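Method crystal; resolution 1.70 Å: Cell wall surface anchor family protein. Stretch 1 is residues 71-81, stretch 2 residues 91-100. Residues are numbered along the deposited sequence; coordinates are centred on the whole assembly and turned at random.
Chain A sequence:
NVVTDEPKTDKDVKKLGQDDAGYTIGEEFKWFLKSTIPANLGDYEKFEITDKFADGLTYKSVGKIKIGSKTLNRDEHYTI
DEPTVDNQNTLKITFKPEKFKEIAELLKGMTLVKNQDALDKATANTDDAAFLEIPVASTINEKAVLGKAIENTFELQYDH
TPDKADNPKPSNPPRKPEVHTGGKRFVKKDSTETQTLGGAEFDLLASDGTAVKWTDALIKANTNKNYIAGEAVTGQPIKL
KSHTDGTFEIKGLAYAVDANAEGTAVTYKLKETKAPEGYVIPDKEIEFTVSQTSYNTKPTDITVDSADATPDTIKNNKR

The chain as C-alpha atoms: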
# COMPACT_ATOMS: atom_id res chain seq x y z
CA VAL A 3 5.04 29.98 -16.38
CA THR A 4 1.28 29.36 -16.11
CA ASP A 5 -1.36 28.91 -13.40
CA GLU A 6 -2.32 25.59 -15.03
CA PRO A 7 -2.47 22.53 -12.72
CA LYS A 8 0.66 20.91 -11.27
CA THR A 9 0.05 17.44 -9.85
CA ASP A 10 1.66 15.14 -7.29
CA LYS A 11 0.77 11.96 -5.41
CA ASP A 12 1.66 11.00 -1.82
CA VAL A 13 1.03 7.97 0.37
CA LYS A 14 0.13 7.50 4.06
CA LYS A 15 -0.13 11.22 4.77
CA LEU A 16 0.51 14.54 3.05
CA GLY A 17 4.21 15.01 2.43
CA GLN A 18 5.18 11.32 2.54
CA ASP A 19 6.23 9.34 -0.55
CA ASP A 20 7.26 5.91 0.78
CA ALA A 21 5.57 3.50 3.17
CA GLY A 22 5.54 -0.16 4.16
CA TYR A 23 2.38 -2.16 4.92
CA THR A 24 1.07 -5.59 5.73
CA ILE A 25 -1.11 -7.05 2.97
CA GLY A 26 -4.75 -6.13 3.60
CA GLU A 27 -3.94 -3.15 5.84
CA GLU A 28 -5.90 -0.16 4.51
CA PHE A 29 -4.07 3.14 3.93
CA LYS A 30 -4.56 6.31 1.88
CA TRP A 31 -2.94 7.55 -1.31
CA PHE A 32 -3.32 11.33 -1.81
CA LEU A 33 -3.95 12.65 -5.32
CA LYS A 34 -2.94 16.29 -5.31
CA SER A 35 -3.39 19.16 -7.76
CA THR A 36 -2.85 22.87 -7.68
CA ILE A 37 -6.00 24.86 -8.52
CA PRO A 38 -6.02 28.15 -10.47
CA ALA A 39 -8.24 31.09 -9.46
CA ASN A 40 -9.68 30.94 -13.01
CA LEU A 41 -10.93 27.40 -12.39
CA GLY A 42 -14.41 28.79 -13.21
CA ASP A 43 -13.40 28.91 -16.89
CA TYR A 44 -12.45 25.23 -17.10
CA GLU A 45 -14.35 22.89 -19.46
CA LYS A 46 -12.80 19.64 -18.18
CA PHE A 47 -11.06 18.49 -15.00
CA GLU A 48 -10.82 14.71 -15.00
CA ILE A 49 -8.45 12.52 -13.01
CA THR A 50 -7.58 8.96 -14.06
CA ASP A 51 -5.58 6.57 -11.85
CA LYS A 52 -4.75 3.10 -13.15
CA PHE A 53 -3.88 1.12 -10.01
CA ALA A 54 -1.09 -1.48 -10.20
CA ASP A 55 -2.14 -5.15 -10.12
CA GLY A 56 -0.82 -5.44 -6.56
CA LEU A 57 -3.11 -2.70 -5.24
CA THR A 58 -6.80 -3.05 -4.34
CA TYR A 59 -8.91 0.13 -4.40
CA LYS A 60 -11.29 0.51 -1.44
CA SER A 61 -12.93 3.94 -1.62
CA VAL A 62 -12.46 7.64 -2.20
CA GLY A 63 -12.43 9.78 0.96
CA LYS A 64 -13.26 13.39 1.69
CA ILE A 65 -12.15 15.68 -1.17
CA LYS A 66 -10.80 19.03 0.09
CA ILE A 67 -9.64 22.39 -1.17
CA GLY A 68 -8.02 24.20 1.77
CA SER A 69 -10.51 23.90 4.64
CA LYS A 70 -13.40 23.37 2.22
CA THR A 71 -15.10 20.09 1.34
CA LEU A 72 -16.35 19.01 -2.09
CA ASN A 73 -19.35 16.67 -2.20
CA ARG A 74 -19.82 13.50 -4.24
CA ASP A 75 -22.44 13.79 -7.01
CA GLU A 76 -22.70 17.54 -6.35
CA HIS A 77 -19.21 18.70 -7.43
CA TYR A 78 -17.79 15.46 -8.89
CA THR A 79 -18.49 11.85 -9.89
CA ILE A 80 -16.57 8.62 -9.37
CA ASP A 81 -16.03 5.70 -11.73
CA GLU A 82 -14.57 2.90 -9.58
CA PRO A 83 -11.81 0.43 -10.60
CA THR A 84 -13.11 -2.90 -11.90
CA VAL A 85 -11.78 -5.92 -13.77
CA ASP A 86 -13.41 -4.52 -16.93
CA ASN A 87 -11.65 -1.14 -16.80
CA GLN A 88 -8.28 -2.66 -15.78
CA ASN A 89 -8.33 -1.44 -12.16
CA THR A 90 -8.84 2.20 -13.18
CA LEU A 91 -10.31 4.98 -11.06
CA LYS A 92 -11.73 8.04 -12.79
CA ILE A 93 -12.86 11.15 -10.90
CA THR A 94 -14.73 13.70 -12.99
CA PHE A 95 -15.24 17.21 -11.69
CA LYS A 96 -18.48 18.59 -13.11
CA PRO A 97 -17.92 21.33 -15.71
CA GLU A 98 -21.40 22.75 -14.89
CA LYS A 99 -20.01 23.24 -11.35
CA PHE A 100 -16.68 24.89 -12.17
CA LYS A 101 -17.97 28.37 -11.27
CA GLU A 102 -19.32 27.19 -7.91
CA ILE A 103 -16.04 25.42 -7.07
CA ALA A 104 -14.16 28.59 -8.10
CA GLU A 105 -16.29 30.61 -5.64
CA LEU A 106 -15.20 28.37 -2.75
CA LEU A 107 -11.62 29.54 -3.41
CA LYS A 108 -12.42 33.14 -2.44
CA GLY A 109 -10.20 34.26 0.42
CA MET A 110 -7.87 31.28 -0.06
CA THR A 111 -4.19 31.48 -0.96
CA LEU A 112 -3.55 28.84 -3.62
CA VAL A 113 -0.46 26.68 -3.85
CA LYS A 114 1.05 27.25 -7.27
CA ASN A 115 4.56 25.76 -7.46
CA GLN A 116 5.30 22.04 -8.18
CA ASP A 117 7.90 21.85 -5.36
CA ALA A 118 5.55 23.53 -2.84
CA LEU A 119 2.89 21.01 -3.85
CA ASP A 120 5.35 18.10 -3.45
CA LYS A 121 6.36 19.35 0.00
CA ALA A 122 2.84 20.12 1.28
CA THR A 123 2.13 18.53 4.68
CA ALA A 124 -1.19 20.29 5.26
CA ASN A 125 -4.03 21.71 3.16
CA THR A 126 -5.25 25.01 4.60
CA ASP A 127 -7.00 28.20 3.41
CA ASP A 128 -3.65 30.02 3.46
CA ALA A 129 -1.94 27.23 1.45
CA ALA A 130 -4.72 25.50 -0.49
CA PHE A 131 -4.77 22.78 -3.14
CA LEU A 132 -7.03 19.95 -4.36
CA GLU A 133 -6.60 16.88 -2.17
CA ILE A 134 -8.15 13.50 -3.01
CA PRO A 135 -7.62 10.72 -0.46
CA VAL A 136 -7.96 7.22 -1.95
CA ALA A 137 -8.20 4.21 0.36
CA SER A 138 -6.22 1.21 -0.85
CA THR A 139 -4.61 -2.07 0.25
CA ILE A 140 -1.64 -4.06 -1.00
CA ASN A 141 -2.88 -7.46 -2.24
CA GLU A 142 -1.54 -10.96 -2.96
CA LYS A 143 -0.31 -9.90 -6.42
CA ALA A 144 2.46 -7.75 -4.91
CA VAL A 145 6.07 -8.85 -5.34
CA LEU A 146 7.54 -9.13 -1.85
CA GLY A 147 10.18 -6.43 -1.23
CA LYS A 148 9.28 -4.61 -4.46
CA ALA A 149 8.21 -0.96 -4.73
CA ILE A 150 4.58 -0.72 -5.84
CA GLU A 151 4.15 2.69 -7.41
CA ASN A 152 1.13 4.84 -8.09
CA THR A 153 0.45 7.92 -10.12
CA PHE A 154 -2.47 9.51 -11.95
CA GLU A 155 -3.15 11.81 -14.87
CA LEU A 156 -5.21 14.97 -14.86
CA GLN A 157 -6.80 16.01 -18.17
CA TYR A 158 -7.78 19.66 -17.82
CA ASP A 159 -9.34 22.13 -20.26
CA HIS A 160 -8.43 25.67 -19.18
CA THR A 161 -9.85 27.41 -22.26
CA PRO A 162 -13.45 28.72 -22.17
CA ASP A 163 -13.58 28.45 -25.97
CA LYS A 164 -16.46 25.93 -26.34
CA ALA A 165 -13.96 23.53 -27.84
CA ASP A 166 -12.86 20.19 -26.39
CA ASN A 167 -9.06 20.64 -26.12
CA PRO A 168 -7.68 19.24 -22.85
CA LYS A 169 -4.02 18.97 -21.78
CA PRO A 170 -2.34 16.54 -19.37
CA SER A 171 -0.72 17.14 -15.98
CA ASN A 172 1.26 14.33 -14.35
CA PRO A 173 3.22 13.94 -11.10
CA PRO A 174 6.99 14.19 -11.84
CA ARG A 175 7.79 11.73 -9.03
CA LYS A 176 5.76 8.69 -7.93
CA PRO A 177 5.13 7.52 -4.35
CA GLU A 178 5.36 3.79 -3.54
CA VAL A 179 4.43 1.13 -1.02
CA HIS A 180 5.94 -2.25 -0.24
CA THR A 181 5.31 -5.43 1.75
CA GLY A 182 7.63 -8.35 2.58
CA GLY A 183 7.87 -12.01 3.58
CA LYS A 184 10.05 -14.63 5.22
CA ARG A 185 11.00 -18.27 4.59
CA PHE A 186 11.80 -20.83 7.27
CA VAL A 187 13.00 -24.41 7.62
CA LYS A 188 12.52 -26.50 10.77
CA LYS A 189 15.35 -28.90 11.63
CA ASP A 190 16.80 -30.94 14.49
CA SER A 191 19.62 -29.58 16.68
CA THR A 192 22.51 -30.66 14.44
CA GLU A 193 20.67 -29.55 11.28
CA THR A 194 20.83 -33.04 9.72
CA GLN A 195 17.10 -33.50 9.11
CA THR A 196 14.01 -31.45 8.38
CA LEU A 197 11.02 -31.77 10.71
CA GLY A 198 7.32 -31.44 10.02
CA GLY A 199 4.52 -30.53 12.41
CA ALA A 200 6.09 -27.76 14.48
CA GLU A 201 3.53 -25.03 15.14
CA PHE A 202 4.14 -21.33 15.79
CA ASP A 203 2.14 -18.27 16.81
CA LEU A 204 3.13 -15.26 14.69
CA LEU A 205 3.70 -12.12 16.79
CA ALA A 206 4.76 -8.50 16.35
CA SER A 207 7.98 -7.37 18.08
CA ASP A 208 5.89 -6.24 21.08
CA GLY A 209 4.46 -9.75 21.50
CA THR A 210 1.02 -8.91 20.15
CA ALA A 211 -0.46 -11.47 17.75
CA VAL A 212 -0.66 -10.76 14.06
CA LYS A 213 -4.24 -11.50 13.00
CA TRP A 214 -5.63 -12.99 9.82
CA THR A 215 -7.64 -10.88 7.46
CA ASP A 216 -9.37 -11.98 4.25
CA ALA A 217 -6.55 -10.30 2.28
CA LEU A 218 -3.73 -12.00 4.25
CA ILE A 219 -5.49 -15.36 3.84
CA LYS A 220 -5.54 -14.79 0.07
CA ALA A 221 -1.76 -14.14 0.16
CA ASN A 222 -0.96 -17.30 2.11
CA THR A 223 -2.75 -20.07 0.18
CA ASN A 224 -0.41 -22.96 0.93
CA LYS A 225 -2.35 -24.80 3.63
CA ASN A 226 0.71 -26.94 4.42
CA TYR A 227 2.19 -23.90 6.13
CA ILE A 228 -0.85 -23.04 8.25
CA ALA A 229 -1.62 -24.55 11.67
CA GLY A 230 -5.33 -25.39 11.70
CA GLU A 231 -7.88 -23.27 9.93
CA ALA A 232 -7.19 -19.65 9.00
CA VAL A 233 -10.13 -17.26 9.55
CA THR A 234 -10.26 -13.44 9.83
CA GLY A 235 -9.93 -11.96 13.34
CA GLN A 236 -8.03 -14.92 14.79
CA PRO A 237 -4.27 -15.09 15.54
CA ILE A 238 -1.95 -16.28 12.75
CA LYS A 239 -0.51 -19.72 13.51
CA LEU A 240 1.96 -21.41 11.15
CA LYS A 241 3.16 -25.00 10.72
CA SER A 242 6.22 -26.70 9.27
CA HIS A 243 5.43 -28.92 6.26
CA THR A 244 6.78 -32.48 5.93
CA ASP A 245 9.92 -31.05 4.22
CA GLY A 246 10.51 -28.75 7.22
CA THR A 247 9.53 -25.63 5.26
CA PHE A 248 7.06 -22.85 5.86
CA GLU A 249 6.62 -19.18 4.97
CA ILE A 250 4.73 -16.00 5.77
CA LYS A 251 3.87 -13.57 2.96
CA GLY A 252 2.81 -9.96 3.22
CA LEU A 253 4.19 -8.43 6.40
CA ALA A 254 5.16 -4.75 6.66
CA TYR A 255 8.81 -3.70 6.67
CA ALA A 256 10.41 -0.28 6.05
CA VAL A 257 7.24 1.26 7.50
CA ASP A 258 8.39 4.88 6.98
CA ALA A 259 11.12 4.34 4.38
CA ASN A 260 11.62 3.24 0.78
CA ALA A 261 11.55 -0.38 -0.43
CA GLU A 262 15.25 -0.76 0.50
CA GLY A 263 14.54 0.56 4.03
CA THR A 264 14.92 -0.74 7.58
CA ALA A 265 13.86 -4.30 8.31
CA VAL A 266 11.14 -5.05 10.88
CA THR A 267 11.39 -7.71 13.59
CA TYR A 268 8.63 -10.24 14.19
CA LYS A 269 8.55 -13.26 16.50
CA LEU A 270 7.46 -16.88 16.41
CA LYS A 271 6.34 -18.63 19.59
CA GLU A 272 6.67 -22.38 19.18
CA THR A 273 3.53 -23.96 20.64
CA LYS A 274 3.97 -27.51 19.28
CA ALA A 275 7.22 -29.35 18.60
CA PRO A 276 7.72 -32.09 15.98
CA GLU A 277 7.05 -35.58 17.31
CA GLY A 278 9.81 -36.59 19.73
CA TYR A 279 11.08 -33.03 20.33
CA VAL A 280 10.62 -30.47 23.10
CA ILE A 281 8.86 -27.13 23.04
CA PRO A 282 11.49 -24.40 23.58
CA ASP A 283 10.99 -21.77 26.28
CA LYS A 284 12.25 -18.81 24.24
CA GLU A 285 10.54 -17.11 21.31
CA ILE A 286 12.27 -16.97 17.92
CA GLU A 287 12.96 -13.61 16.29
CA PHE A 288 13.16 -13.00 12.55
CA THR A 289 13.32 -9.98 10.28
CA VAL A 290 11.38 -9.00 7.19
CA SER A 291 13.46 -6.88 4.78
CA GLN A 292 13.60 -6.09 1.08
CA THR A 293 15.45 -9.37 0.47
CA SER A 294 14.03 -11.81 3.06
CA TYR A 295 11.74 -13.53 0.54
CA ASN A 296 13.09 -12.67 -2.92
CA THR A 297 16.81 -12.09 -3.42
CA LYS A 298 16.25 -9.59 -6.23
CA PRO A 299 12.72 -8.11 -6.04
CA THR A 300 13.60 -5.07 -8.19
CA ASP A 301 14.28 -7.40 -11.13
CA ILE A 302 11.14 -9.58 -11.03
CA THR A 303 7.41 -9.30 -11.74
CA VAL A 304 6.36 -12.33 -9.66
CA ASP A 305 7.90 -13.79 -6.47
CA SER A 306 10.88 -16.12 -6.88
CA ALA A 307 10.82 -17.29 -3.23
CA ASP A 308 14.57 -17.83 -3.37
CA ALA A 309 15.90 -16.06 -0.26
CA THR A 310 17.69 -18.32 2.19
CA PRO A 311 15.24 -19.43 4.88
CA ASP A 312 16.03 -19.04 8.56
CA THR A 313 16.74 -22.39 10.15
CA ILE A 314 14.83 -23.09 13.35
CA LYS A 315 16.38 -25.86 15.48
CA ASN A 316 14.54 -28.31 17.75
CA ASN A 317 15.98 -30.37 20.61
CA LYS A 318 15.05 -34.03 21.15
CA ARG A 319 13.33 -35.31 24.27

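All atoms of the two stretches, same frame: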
# COMPACT_ATOMS: atom_id res chain seq x y z
N THR A 71 -14.78 21.43 1.82
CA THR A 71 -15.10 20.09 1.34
C THR A 71 -15.90 20.13 0.04
O THR A 71 -16.84 20.94 -0.10
CB THR A 71 -15.91 19.30 2.39
OG1 THR A 71 -15.24 19.35 3.66
CG2 THR A 71 -16.09 17.87 1.96
N LEU A 72 -15.54 19.27 -0.90
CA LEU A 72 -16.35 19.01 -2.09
C LEU A 72 -17.17 17.73 -1.93
O LEU A 72 -16.70 16.75 -1.36
CB LEU A 72 -15.48 18.94 -3.35
CG LEU A 72 -14.63 20.16 -3.72
CD1 LEU A 72 -13.92 19.90 -5.03
CD2 LEU A 72 -15.45 21.44 -3.82
N ASN A 73 -18.39 17.75 -2.45
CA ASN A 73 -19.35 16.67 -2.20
C ASN A 73 -19.61 15.78 -3.40
O ASN A 73 -19.83 16.27 -4.51
CB ASN A 73 -20.66 17.24 -1.67
CG ASN A 73 -20.44 18.28 -0.59
OD1 ASN A 73 -20.95 19.40 -0.68
ND2 ASN A 73 -19.66 17.93 0.43
N ARG A 74 -19.60 14.47 -3.18
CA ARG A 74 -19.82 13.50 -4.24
C ARG A 74 -21.20 13.69 -4.87
O ARG A 74 -22.18 13.92 -4.17
CB ARG A 74 -19.65 12.07 -3.72
CG ARG A 74 -19.57 11.04 -4.84
CD ARG A 74 -19.37 9.64 -4.31
NE ARG A 74 -19.61 8.64 -5.35
CZ ARG A 74 -19.38 7.34 -5.22
NH1 ARG A 74 -18.88 6.87 -4.08
NH2 ARG A 74 -19.65 6.51 -6.21
N ASP A 75 -21.24 13.59 -6.19
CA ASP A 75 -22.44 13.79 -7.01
C ASP A 75 -22.99 15.22 -7.05
O ASP A 75 -23.90 15.51 -7.82
CB ASP A 75 -23.52 12.73 -6.69
CG ASP A 75 -23.07 11.32 -7.07
OD1 ASP A 75 -22.55 11.11 -8.19
OD2 ASP A 75 -23.26 10.40 -6.24
N GLU A 76 -22.43 16.11 -6.23
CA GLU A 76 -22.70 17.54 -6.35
C GLU A 76 -21.61 18.21 -7.20
O GLU A 76 -21.89 18.83 -8.23
CB GLU A 76 -22.82 18.19 -4.97
CG GLU A 76 -23.02 19.72 -4.99
CD GLU A 76 -23.14 20.34 -3.61
OE1 GLU A 76 -23.03 19.61 -2.60
OE2 GLU A 76 -23.34 21.58 -3.52
N HIS A 77 -20.35 18.06 -6.76
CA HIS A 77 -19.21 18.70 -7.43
C HIS A 77 -18.43 17.77 -8.36
O HIS A 77 -17.70 18.24 -9.24
CB HIS A 77 -18.25 19.29 -6.40
CG HIS A 77 -18.88 20.23 -5.42
ND1 HIS A 77 -19.34 21.48 -5.78
CD2 HIS A 77 -19.12 20.11 -4.10
CE1 HIS A 77 -19.84 22.08 -4.71
NE2 HIS A 77 -19.71 21.27 -3.68
N TYR A 78 -18.59 16.46 -8.17
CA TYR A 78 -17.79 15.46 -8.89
C TYR A 78 -18.47 14.10 -8.91
O TYR A 78 -19.36 13.83 -8.10
CB TYR A 78 -16.39 15.34 -8.24
CG TYR A 78 -16.38 14.76 -6.83
CD1 TYR A 78 -16.36 13.38 -6.64
CD2 TYR A 78 -16.36 15.58 -5.71
CE1 TYR A 78 -16.35 12.82 -5.38
CE2 TYR A 78 -16.33 15.02 -4.40
CZ TYR A 78 -16.33 13.64 -4.26
OH TYR A 78 -16.31 13.05 -3.01
N THR A 79 -18.04 13.24 -9.83
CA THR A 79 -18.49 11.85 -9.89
C THR A 79 -17.32 10.87 -9.91
O THR A 79 -16.21 11.21 -10.33
CB THR A 79 -19.39 11.56 -11.13
OG1 THR A 79 -18.59 11.56 -12.32
CG2 THR A 79 -20.49 12.61 -11.26
N ILE A 80 -17.58 9.66 -9.45
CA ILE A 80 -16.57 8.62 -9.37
C ILE A 80 -16.93 7.44 -10.27
O ILE A 80 -18.09 6.99 -10.30
CB ILE A 80 -16.44 8.15 -7.90
CG1 ILE A 80 -15.72 9.21 -7.06
CG2 ILE A 80 -15.76 6.77 -7.81
CD1 ILE A 80 -15.99 9.10 -5.57
N ASP A 81 -15.94 6.96 -11.02
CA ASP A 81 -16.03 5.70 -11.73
C ASP A 81 -15.01 4.77 -11.09
O ASP A 81 -13.80 4.98 -11.23
CB ASP A 81 -15.74 5.92 -13.22
CG ASP A 81 -15.98 4.68 -14.06
OD1 ASP A 81 -16.98 3.96 -13.82
OD2 ASP A 81 -15.18 4.43 -14.98
N LEU A 91 -9.46 3.97 -11.68
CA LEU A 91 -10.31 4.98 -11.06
C LEU A 91 -10.38 6.23 -11.93
O LEU A 91 -9.35 6.72 -12.42
CB LEU A 91 -9.75 5.34 -9.68
CG LEU A 91 -10.37 6.51 -8.90
CD1 LEU A 91 -11.84 6.22 -8.52
CD2 LEU A 91 -9.54 6.80 -7.64
N LYS A 92 -11.58 6.75 -12.14
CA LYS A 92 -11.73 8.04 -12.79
C LYS A 92 -12.59 8.94 -11.93
O LYS A 92 -13.67 8.52 -11.50
CB LYS A 92 -12.36 7.88 -14.17
CG LYS A 92 -12.34 9.15 -15.01
CD LYS A 92 -13.26 9.00 -16.21
CE LYS A 92 -12.69 8.09 -17.28
NZ LYS A 92 -13.74 7.86 -18.32
N ILE A 93 -12.11 10.15 -11.66
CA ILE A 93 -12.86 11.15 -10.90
C ILE A 93 -13.09 12.37 -11.78
O ILE A 93 -12.15 13.03 -12.22
CB ILE A 93 -12.15 11.56 -9.58
CG1 ILE A 93 -11.99 10.33 -8.67
CG2 ILE A 93 -12.91 12.70 -8.88
CD1 ILE A 93 -11.07 10.57 -7.52
N THR A 94 -14.36 12.65 -12.05
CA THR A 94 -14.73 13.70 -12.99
C THR A 94 -15.37 14.85 -12.24
O THR A 94 -16.42 14.70 -11.61
CB THR A 94 -15.71 13.15 -14.06
OG1 THR A 94 -15.14 12.00 -14.69
CG2 THR A 94 -16.03 14.21 -15.12
N PHE A 95 -14.71 16.00 -12.29
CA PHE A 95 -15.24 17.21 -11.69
C PHE A 95 -16.19 17.83 -12.69
O PHE A 95 -15.89 17.89 -13.89
CB PHE A 95 -14.12 18.13 -11.21
CG PHE A 95 -13.36 17.57 -10.03
CD1 PHE A 95 -12.38 16.58 -10.23
CD2 PHE A 95 -13.64 17.99 -8.73
CE1 PHE A 95 -11.69 16.02 -9.14
CE2 PHE A 95 -12.95 17.44 -7.63
CZ PHE A 95 -11.97 16.45 -7.84
N LYS A 96 -17.38 18.22 -12.22
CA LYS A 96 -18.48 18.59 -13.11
C LYS A 96 -18.24 19.96 -13.73
O LYS A 96 -18.15 20.95 -13.00
CB LYS A 96 -19.80 18.61 -12.34
CG LYS A 96 -20.23 17.28 -11.76
CD LYS A 96 -21.72 17.30 -11.42
CE LYS A 96 -22.19 15.91 -11.01
NZ LYS A 96 -23.67 15.76 -11.14
N PRO A 97 -18.12 20.03 -15.07
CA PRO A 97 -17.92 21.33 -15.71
C PRO A 97 -19.01 22.35 -15.37
O PRO A 97 -18.69 23.53 -15.13
CB PRO A 97 -17.92 20.99 -17.20
CG PRO A 97 -17.40 19.59 -17.25
CD PRO A 97 -18.04 18.93 -16.05
N GLU A 98 -20.27 21.90 -15.30
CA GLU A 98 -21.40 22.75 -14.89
C GLU A 98 -21.17 23.38 -13.51
O GLU A 98 -21.81 24.38 -13.16
CB GLU A 98 -22.73 21.98 -14.87
CG GLU A 98 -22.93 20.90 -15.94
CD GLU A 98 -22.45 19.52 -15.48
OE1 GLU A 98 -21.23 19.27 -15.53
OE2 GLU A 98 -23.29 18.67 -15.09
N LYS A 99 -20.26 22.80 -12.72
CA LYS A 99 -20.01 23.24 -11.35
C LYS A 99 -18.71 24.02 -11.18
O LYS A 99 -18.38 24.43 -10.06
CB LYS A 99 -20.05 22.05 -10.38
CG LYS A 99 -21.40 21.36 -10.30
CD LYS A 99 -22.44 22.24 -9.62
CE LYS A 99 -23.81 21.58 -9.61
NZ LYS A 99 -24.76 22.32 -8.73
N PHE A 100 -17.99 24.26 -12.27
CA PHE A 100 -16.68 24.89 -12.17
C PHE A 100 -16.71 26.29 -11.56
O PHE A 100 -15.79 26.67 -10.83
CB PHE A 100 -15.93 24.83 -13.51
CG PHE A 100 -15.48 23.43 -13.89
CD1 PHE A 100 -15.47 22.39 -12.95
CD2 PHE A 100 -15.05 23.16 -15.18
CE1 PHE A 100 -15.06 21.10 -13.30
CE2 PHE A 100 -14.62 21.85 -15.56
CZ PHE A 100 -14.62 20.83 -14.62
O HOH W 1 -15.52 6.22 -17.11

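The most unusual feature of this contact is the way lysine chains from just beyond one strand close over the turn that leads into the other. K96 runs its extended side chain along the loop before Y78, its CE lying 3.7 Å from T79 CG2, and its NZ reaches D75 O in a weak hydrogen bond of 3.3 Å. K99, with chi1 m, brings its CG to 3.3 Å from E76 O. That carbonyl oxygen and Y78 N are buried by the contact yet have no polar partner in the model; K96 CG lies 4.0 Å from Y78 N. The long methylene chains of lysine thus cover the turn, while the amine of K96 still finds a carbonyl.

The turn itself is held by backbone hydrogen bonds from E76 N and H77 N to N73 O, at 3.1 and 2.9 Å, and from D75 N to Y78 O at 2.7 Å. D75 adopts positive phi, and the chain then enters strand 78-81, which runs antiparallel to strand 91-95. Two reciprocal pairs of hydrogen bonds join these strands: T79 N to T94 O at 2.8 Å and T94 N to T79 O at 2.9 Å, then D81 N to K92 O at 2.8 Å and K92 N to D81 O at 3.0 Å. The ladder continues past the second strand with a nearly linear bond from K96 N to H77 O, 3.0 Å. Alongside these bonds, CA-H...O contacts add to the packing, the shortest from Y78 CA to T94 O at 3.1 Å.

Y78, I80, I93 and F95 occupy one face of the sheet, where apolar bulk is well suited. Y78 CB sits over the face of the F95 ring, 3.9 Å from CD2, and the two rings meet obliquely, with centroids 5.8 Å apart. At the edge of the F95 ring, L72 CD1 approaches CE2 to 3.7 Å, so a residue from before the turn also joins this cluster. Farther along, I80 CG1 lies 4.2 Å from I93 CG1, and I80 CG2 packs 4.0 Å from L91 CD1.

The opposite face carries T79, T94, D81 and K92 and is more open to solvent. T79 OG1 lies 3.7 Å from T94 CB, a close fit between two beta-branched residues. D81 and K92 are linked through a water, which donates to D81 OD2 at 2.8 Å and accepts from K92 NZ at 2.7 Å. Together the two stretches bury 670 Å².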